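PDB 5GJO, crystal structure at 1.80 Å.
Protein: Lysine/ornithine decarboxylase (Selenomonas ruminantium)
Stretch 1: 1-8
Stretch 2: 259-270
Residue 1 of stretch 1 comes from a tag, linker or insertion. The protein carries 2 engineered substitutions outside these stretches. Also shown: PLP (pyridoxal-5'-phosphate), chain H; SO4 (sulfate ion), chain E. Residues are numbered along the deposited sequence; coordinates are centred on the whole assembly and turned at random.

Stretch 1, residues 1-8: AMKNFRLS
Stretch 2 (259-270) RYMCGTAVNLVT

The N-terminal segment is extended from Met 2 to Ser 8, without regular secondary structure (Phe 5 phi/psi -75/131°, Arg 6 -147/127°, Leu 7 -72/143°). It runs in the same sense as the 264-269 part of stretch 2, pairing Asn 4 with Thr 264 (CA-CA 5.3 Å), Phe 5 with Ala 265 (5.2 Å) and Arg 6 with Asn 267 (6.7 Å). Stretch 2 begins as a weakly bonded helix at about 259-263, turns through Thr 264 and Ala 265 (psi 14° and 3°), and becomes a strand at 266-270. The contact buries 396 Å², most on Asn 267 (80 Å²), Phe 5 (76 Å²) and Thr 264 (58 Å²).

Three hydrogen bonds fix the register. Phe 5 N donates to Thr 264 O (3.0 Å, 166°). Asn 267 supplies the others from one carboxamide: its ND2 donates to Phe 5 O (3.0 Å, 160°), and its OD1 accepts from Leu 7 N (2.9 Å, 157°). Its CA-CB bond points toward stretch 1, and chi1 -69° (m) with chi2 -179° sets the amide to bridge both backbone groups. Asn 267 ND2 also donates to Val 266 O (3.0 Å, 167°), using both its hydrogens. Asparagine suits this buried site, offering donor and acceptor together.

Alternation sends buried, apolar Phe 5 and Leu 7 toward stretch 2 and charged, exposed Arg 6 away. Phe 5 (chi1 172°, t; chi2 60°) lies obliquely over the turn, CD2 3.5 Å from Ala 265 O. Leu 7 (m, t) places CD1 3.8 Å from Val 269 CG2 (chi1 t). Asn 4 (m) places OD1 3.3 Å from Thr 264 CG2 (chi1 46°, p). Met 2 (m, t, m) brings CE 4.0 Å from Tyr 260 OH, at the ring edge; Tyr 260 (chi1 159°, t; chi2 86°) starts sideways but its end comes nearer. Extended Arg 6 NH1 donates to SO4 O1 (3.1 Å); Arg 259 N, to PLP O3P (2.6 Å).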

ATOM      1  N   ALA A   1     -26.567  -0.726 -20.515  1.00 58.71           N
ATOM      2  CA  ALA A   1     -26.687   0.295 -21.591  1.00 56.71           C
ATOM      3  C   ALA A   1     -25.351   1.019 -21.744  1.00 50.90           C
ATOM      4  O   ALA A   1     -24.798   1.001 -22.843  1.00 58.78           O
ATOM      5  CB  ALA A   1     -27.831   1.280 -21.316  1.00 57.47           C
ATOM      6  N   MET A   2     -24.831   1.622 -20.658  1.00 42.46           N
ATOM      7  CA  MET A   2     -23.560   2.416 -20.696  1.00 37.91           C
ATOM      8  C   MET A   2     -22.321   1.537 -21.116  1.00 31.44           C
ATOM      9  O   MET A   2     -22.203   0.361 -20.722  1.00 34.83           O
ATOM     10  CB  MET A   2     -23.270   3.103 -19.342  1.00 32.27           C
ATOM     11  CG  MET A   2     -23.957   4.423 -19.055  1.00 34.00           C
ATOM     12  SD  MET A   2     -23.132   5.187 -17.591  1.00 30.44           S
ATOM     13  CE  MET A   2     -23.382   3.952 -16.262  1.00 29.51           C
ATOM     14  N   LYS A   3     -21.430   2.112 -21.925  1.00 31.81           N
ATOM     15  CA  LYS A   3     -20.164   1.448 -22.349  1.00 31.16           C
ATOM     16  C   LYS A   3     -19.016   1.800 -21.376  1.00 22.49           C
ATOM     17  O   LYS A   3     -18.783   2.969 -21.155  1.00 24.85           O
ATOM     18  CB  LYS A   3     -19.795   1.929 -23.751  1.00 39.95           C
ATOM     19  CG  LYS A   3     -18.730   1.098 -24.451  1.00 54.33           C
ATOM     20  CD  LYS A   3     -19.305  -0.007 -25.363  1.00 63.42           C
ATOM     21  CE  LYS A   3     -19.553   0.523 -26.778  1.00 68.61           C
ATOM     22  NZ  LYS A   3     -19.876  -0.568 -27.736  1.00 69.15           N
ATOM     23  N   ASN A   4     -18.258   0.819 -20.888  1.00 19.34           N
ATOM     24  CA  ASN A   4     -17.114   1.101 -20.059  1.00 16.84           C
ATOM     25  C   ASN A   4     -16.000   1.745 -20.896  1.00 15.96           C
ATOM     26  O   ASN A   4     -15.950   1.494 -22.088  1.00 14.10           O
ATOM     27  CB  ASN A   4     -16.590  -0.178 -19.427  1.00 19.86           C
ATOM     28  CG  ASN A   4     -17.599  -0.833 -18.517  1.00 22.44           C
ATOM     29  OD1 ASN A   4     -18.407  -0.183 -17.913  1.00 24.57           O
ATOM     30  ND2 ASN A   4     -17.605  -2.153 -18.544  1.00 27.43           N
ATOM     31  N   PHE A   5     -15.124   2.581 -20.324  1.00 12.98           N
ATOM     32  CA  PHE A   5     -14.048   3.152 -21.125  1.00 12.65           C
ATOM     33  C   PHE A   5     -13.018   2.038 -21.352  1.00 13.33           C
ATOM     34  O   PHE A   5     -12.594   1.294 -20.411  1.00 12.73           O
ATOM     35  CB  PHE A   5     -13.409   4.313 -20.350  1.00 14.29           C
ATOM     36  CG  PHE A   5     -12.182   4.855 -20.990  1.00 14.04           C
ATOM     37  CD1 PHE A   5     -12.248   5.379 -22.249  1.00 12.76           C
ATOM     38  CD2 PHE A   5     -10.912   4.785 -20.347  1.00 12.56           C
ATOM     39  CE1 PHE A   5     -11.104   5.890 -22.861  1.00 13.29           C
ATOM     40  CE2 PHE A   5      -9.788   5.295 -20.956  1.00 12.75           C
ATOM     41  CZ  PHE A   5      -9.880   5.856 -22.200  1.00 11.39           C
ATOM     42  N   ARG A   6     -12.620   1.863 -22.601  1.00 13.10           N
ATOM     43  CA  ARG A   6     -11.641   0.858 -22.940  1.00 13.26           C
ATOM     44  C   ARG A   6     -10.813   1.352 -24.089  1.00 14.40           C
ATOM     45  O   ARG A   6     -11.353   1.632 -25.193  1.00 11.37           O
ATOM     46  CB  ARG A   6     -12.364  -0.402 -23.414  1.00 16.59           C
ATOM     47  CG  ARG A   6     -11.362  -1.466 -23.849  1.00 20.24           C
ATOM     48  CD  ARG A   6     -11.969  -2.885 -23.979  1.00 25.21           C
ATOM     49  NE  ARG A   6     -10.957  -3.796 -24.556  1.00 27.36           N
ATOM     50  CZ  ARG A   6     -11.068  -5.122 -24.608  1.00 31.32           C
ATOM     51  NH1 ARG A   6     -12.137  -5.703 -24.134  1.00 26.60           N
ATOM     52  NH2 ARG A   6     -10.085  -5.853 -25.175  1.00 32.72           N
ATOM     53  N   LEU A   7      -9.519   1.335 -23.920  1.00 12.20           N
ATOM     54  CA  LEU A   7      -8.636   1.652 -24.989  1.00 13.07           C
ATOM     55  C   LEU A   7      -8.613   0.536 -26.027  1.00 13.73           C
ATOM     56  O   LEU A   7      -8.605  -0.616 -25.694  1.00 13.76           O
ATOM     57  CB  LEU A   7      -7.205   1.852 -24.457  1.00 12.35           C
ATOM     58  CG  LEU A   7      -7.014   3.065 -23.531  1.00 12.48           C
ATOM     59  CD1 LEU A   7      -5.705   2.959 -22.840  1.00 12.82           C
ATOM     60  CD2 LEU A   7      -7.199   4.416 -24.209  1.00 11.45           C
ATOM     61  N   SER A   8      -8.508   0.901 -27.303  1.00 13.43           N
ATOM     62  CA  SER A   8      -8.258  -0.059 -28.334  1.00 14.64           C
ATOM     63  C   SER A   8      -6.807  -0.490 -28.375  1.00 14.38           C
ATOM     64  O   SER A   8      -5.956   0.162 -27.901  1.00 14.37           O
ATOM     65  CB  SER A   8      -8.641   0.508 -29.711  1.00 15.79           C
ATOM     66  OG  SER A   8      -7.683   1.442 -30.140  1.00 14.85           O
ATOM     67  N   ARG A 259     -16.533   4.523  -5.548  1.00 10.95           N
ATOM     68  CA  ARG A 259     -16.116   3.527  -6.564  1.00 11.87           C
ATOM     69  C   ARG A 259     -16.736   3.744  -7.924  1.00 10.72           C
ATOM     70  O   ARG A 259     -16.077   3.641  -8.967  1.00 10.96           O
ATOM     71  CB  ARG A 259     -16.468   2.108  -6.071  1.00 11.29           C
ATOM     72  CG  ARG A 259     -15.764   1.018  -6.858  1.00 11.92           C
ATOM     73  CD  ARG A 259     -16.330  -0.323  -6.413  1.00 11.69           C
ATOM     74  NE  ARG A 259     -16.023  -0.639  -5.028  1.00 13.10           N
ATOM     75  CZ  ARG A 259     -14.880  -1.098  -4.566  1.00 13.85           C
ATOM     76  NH1 ARG A 259     -13.854  -1.364  -5.361  1.00 13.20           N
ATOM     77  NH2 ARG A 259     -14.783  -1.372  -3.260  1.00 13.54           N
ATOM     78  N   TYR A 260     -18.017   4.015  -7.905  1.00 10.72           N
ATOM     79  CA  TYR A 260     -18.808   4.066  -9.119  1.00 10.28           C
ATOM     80  C   TYR A 260     -18.355   5.195 -10.066  1.00 10.29           C
ATOM     81  O   TYR A 260     -18.400   5.043 -11.252  1.00 12.22           O
ATOM     82  CB  TYR A 260     -20.317   4.167  -8.785  1.00 10.86           C
ATOM     83  CG  TYR A 260     -21.154   4.712  -9.915  1.00 11.24           C
ATOM     84  CD1 TYR A 260     -21.642   3.899 -10.908  1.00 12.64           C
ATOM     85  CD2 TYR A 260     -21.371   6.063 -10.028  1.00 12.78           C
ATOM     86  CE1 TYR A 260     -22.370   4.424 -11.965  1.00 14.90           C
ATOM     87  CE2 TYR A 260     -22.092   6.594 -11.081  1.00 13.96           C
ATOM     88  CZ  TYR A 260     -22.594   5.769 -12.045  1.00 13.16           C
ATOM     89  OH  TYR A 260     -23.291   6.307 -13.086  1.00 14.83           O
ATOM     90  N   MET A 261     -17.998   6.343  -9.512  1.00 10.71           N
ATOM     91  CA  MET A 261     -17.848   7.538 -10.332  1.00 11.75           C
ATOM     92  C   MET A 261     -16.721   7.362 -11.360  1.00 12.15           C
ATOM     93  O   MET A 261     -16.920   7.748 -12.507  1.00 12.49           O
ATOM     94  CB  MET A 261     -17.619   8.782  -9.465  1.00 13.34           C
ATOM     95  CG  MET A 261     -17.905  10.101 -10.161  1.00 12.56           C
ATOM     96  SD  MET A 261     -19.633  10.211 -10.666  1.00 16.07           S
ATOM     97  CE  MET A 261     -20.497  10.357  -9.102  1.00 17.49           C
ATOM     98  N   CYS A 262     -15.585   6.769 -10.967  1.00 11.47           N
ATOM     99  CA  CYS A 262     -14.450   6.648 -11.898  1.00 12.36           C
ATOM    100  C   CYS A 262     -14.071   5.223 -12.215  1.00 12.33           C
ATOM    101  O   CYS A 262     -13.154   5.020 -12.991  1.00 10.64           O
ATOM    102  CB  CYS A 262     -13.237   7.394 -11.369  1.00 15.34           C
ATOM    103  SG  CYS A 262     -13.574   9.034 -10.741  1.00 15.29           S
ATOM    104  N   GLY A 263     -14.685   4.218 -11.557  1.00 12.44           N
ATOM    105  CA  GLY A 263     -14.203   2.874 -11.696  1.00 12.47           C
ATOM    106  C   GLY A 263     -14.113   2.427 -13.129  1.00 10.53           C
ATOM    107  O   GLY A 263     -13.085   1.849 -13.567  1.00  9.73           O
ATOM    108  N   THR A 264     -15.158   2.734 -13.861  1.00 10.35           N
ATOM    109  CA  THR A 264     -15.264   2.317 -15.262  1.00 10.98           C
ATOM    110  C   THR A 264     -14.690   3.402 -16.248  1.00 11.95           C
ATOM    111  O   THR A 264     -14.898   3.317 -17.441  1.00 12.85           O
ATOM    112  CB  THR A 264     -16.708   2.130 -15.684  1.00 12.66           C
ATOM    113  OG1 THR A 264     -17.475   3.235 -15.244  1.00 11.99           O
ATOM    114  CG2 THR A 264     -17.224   0.831 -15.013  1.00 13.68           C
ATOM    115  N   ALA A 265     -13.956   4.380 -15.744  1.00 11.02           N
ATOM    116  CA  ALA A 265     -13.414   5.450 -16.536  1.00 12.38           C
ATOM    117  C   ALA A 265     -11.901   5.439 -16.706  1.00 12.76           C
ATOM    118  O   ALA A 265     -11.355   6.398 -17.231  1.00 12.54           O
ATOM    119  CB  ALA A 265     -13.844   6.775 -15.961  1.00 13.82           C
ATOM    120  N   VAL A 266     -11.188   4.436 -16.183  1.00 12.03           N
ATOM    121  CA  VAL A 266      -9.742   4.414 -16.117  1.00 11.24           C
ATOM    122  C   VAL A 266      -9.222   3.039 -16.570  1.00 11.92           C
ATOM    123  O   VAL A 266      -9.838   1.995 -16.201  1.00 11.33           O
ATOM    124  CB  VAL A 266      -9.245   4.765 -14.714  1.00 12.69           C
ATOM    125  CG1 VAL A 266      -7.727   4.814 -14.684  1.00 13.08           C
ATOM    126  CG2 VAL A 266      -9.844   6.054 -14.206  1.00 13.51           C
ATOM    127  N   ASN A 267      -8.162   3.017 -17.366  1.00 11.95           N
ATOM    128  CA  ASN A 267      -7.493   1.793 -17.788  1.00 11.57           C
ATOM    129  C   ASN A 267      -6.025   1.901 -17.368  1.00 11.37           C
ATOM    130  O   ASN A 267      -5.500   2.967 -17.299  1.00 11.34           O
ATOM    131  CB  ASN A 267      -7.502   1.591 -19.310  1.00 12.34           C
ATOM    132  CG  ASN A 267      -8.871   1.279 -19.899  1.00 12.38           C
ATOM    133  OD1 ASN A 267      -8.987   1.084 -21.096  1.00 10.70           O
ATOM    134  ND2 ASN A 267      -9.894   1.238 -19.070  1.00 11.07           N
ATOM    135  N   LEU A 268      -5.405   0.772 -17.076  1.00 10.13           N
ATOM    136  CA  LEU A 268      -3.968   0.664 -16.887  1.00 10.68           C
ATOM    137  C   LEU A 268      -3.297   0.078 -18.076  1.00 10.72           C
ATOM    138  O   LEU A 268      -3.750  -0.998 -18.632  1.00 11.59           O
ATOM    139  CB  LEU A 268      -3.628  -0.237 -15.703  1.00 11.55           C
ATOM    140  CG  LEU A 268      -2.172  -0.547 -15.465  1.00 13.57           C
ATOM    141  CD1 LEU A 268      -1.425   0.669 -14.927  1.00 14.66           C
ATOM    142  CD2 LEU A 268      -2.163  -1.665 -14.408  1.00 13.73           C
ATOM    143  N   VAL A 269      -2.204   0.696 -18.494  1.00 10.51           N
ATOM    144  CA  VAL A 269      -1.329   0.151 -19.561  1.00 10.79           C
ATOM    145  C   VAL A 269       0.025  -0.205 -18.947  1.00 11.72           C
ATOM    146  O   VAL A 269       0.693   0.656 -18.328  1.00 12.41           O
ATOM    147  CB  VAL A 269      -1.091   1.138 -20.709  1.00 11.91           C
ATOM    148  CG1 VAL A 269      -0.293   0.475 -21.819  1.00 13.14           C
ATOM    149  CG2 VAL A 269      -2.455   1.625 -21.288  1.00 12.57           C
ATOM    150  N   THR A 270       0.384  -1.448 -19.083  1.00 11.37           N
ATOM    151  CA  THR A 270       1.598  -1.994 -18.481  1.00 12.05           C
ATOM    152  C   THR A 270       2.330  -2.852 -19.479  1.00 12.91           C
ATOM    153  O   THR A 270       1.690  -3.555 -20.296  1.00 15.71           O
ATOM    154  CB  THR A 270       1.298  -2.630 -17.123  1.00 12.66           C
ATOM    155  OG1 THR A 270       2.486  -3.212 -16.586  1.00 12.75           O
ATOM    156  CG2 THR A 270       0.283  -3.723 -17.235  1.00 14.94           C
TER
HETATM  157  N1  PLP H 406     -18.512   7.774   1.727  1.00 35.98           N
HETATM  158  C2  PLP H 406     -17.976   7.229   2.846  1.00 46.50           C
HETATM  159  C2A PLP H 406     -18.199   7.887   4.182  1.00 49.94           C
HETATM  160  C3  PLP H 406     -17.170   5.986   2.758  1.00 39.68           C
HETATM  161  O3  PLP H 406     -16.621   5.420   3.869  1.00 32.07           O
HETATM  162  C4  PLP H 406     -16.985   5.384   1.419  1.00 37.42           C
HETATM  163  C4A PLP H 406     -16.198   4.146   1.230  1.00 42.13           C
HETATM  164  O4A PLP H 406     -15.349   3.832   2.047  1.00 35.07           O
HETATM  165  C5  PLP H 406     -17.624   6.078   0.274  1.00 35.06           C
HETATM  166  C6  PLP H 406     -18.355   7.241   0.502  1.00 31.96           C
HETATM  167  C5A PLP H 406     -17.482   5.527  -1.126  1.00 29.43           C
HETATM  168  O4P PLP H 406     -17.864   4.154  -1.137  1.00 17.35           O
HETATM  169  P   PLP H 406     -18.037   3.365  -2.530  1.00 12.30           P
HETATM  170  O1P PLP H 406     -19.160   4.097  -3.226  1.00 11.87           O
HETATM  171  O2P PLP H 406     -18.377   1.955  -2.111  1.00 15.03           O
HETATM  172  O3P PLP H 406     -16.690   3.510  -3.199  1.00 13.73           O
HETATM  173  S   SO4 E 403     -10.986  -9.736 -24.262  1.00 63.96           S
HETATM  174  O1  SO4 E 403     -12.165  -8.829 -24.397  1.00 54.67           O
HETATM  175  O2  SO4 E 403     -11.185 -10.609 -23.083  1.00 68.81           O
HETATM  176  O3  SO4 E 403     -10.925 -10.461 -25.556  1.00 66.39           O
HETATM  177  O4  SO4 E 403      -9.642  -9.108 -24.133  1.00 61.28           O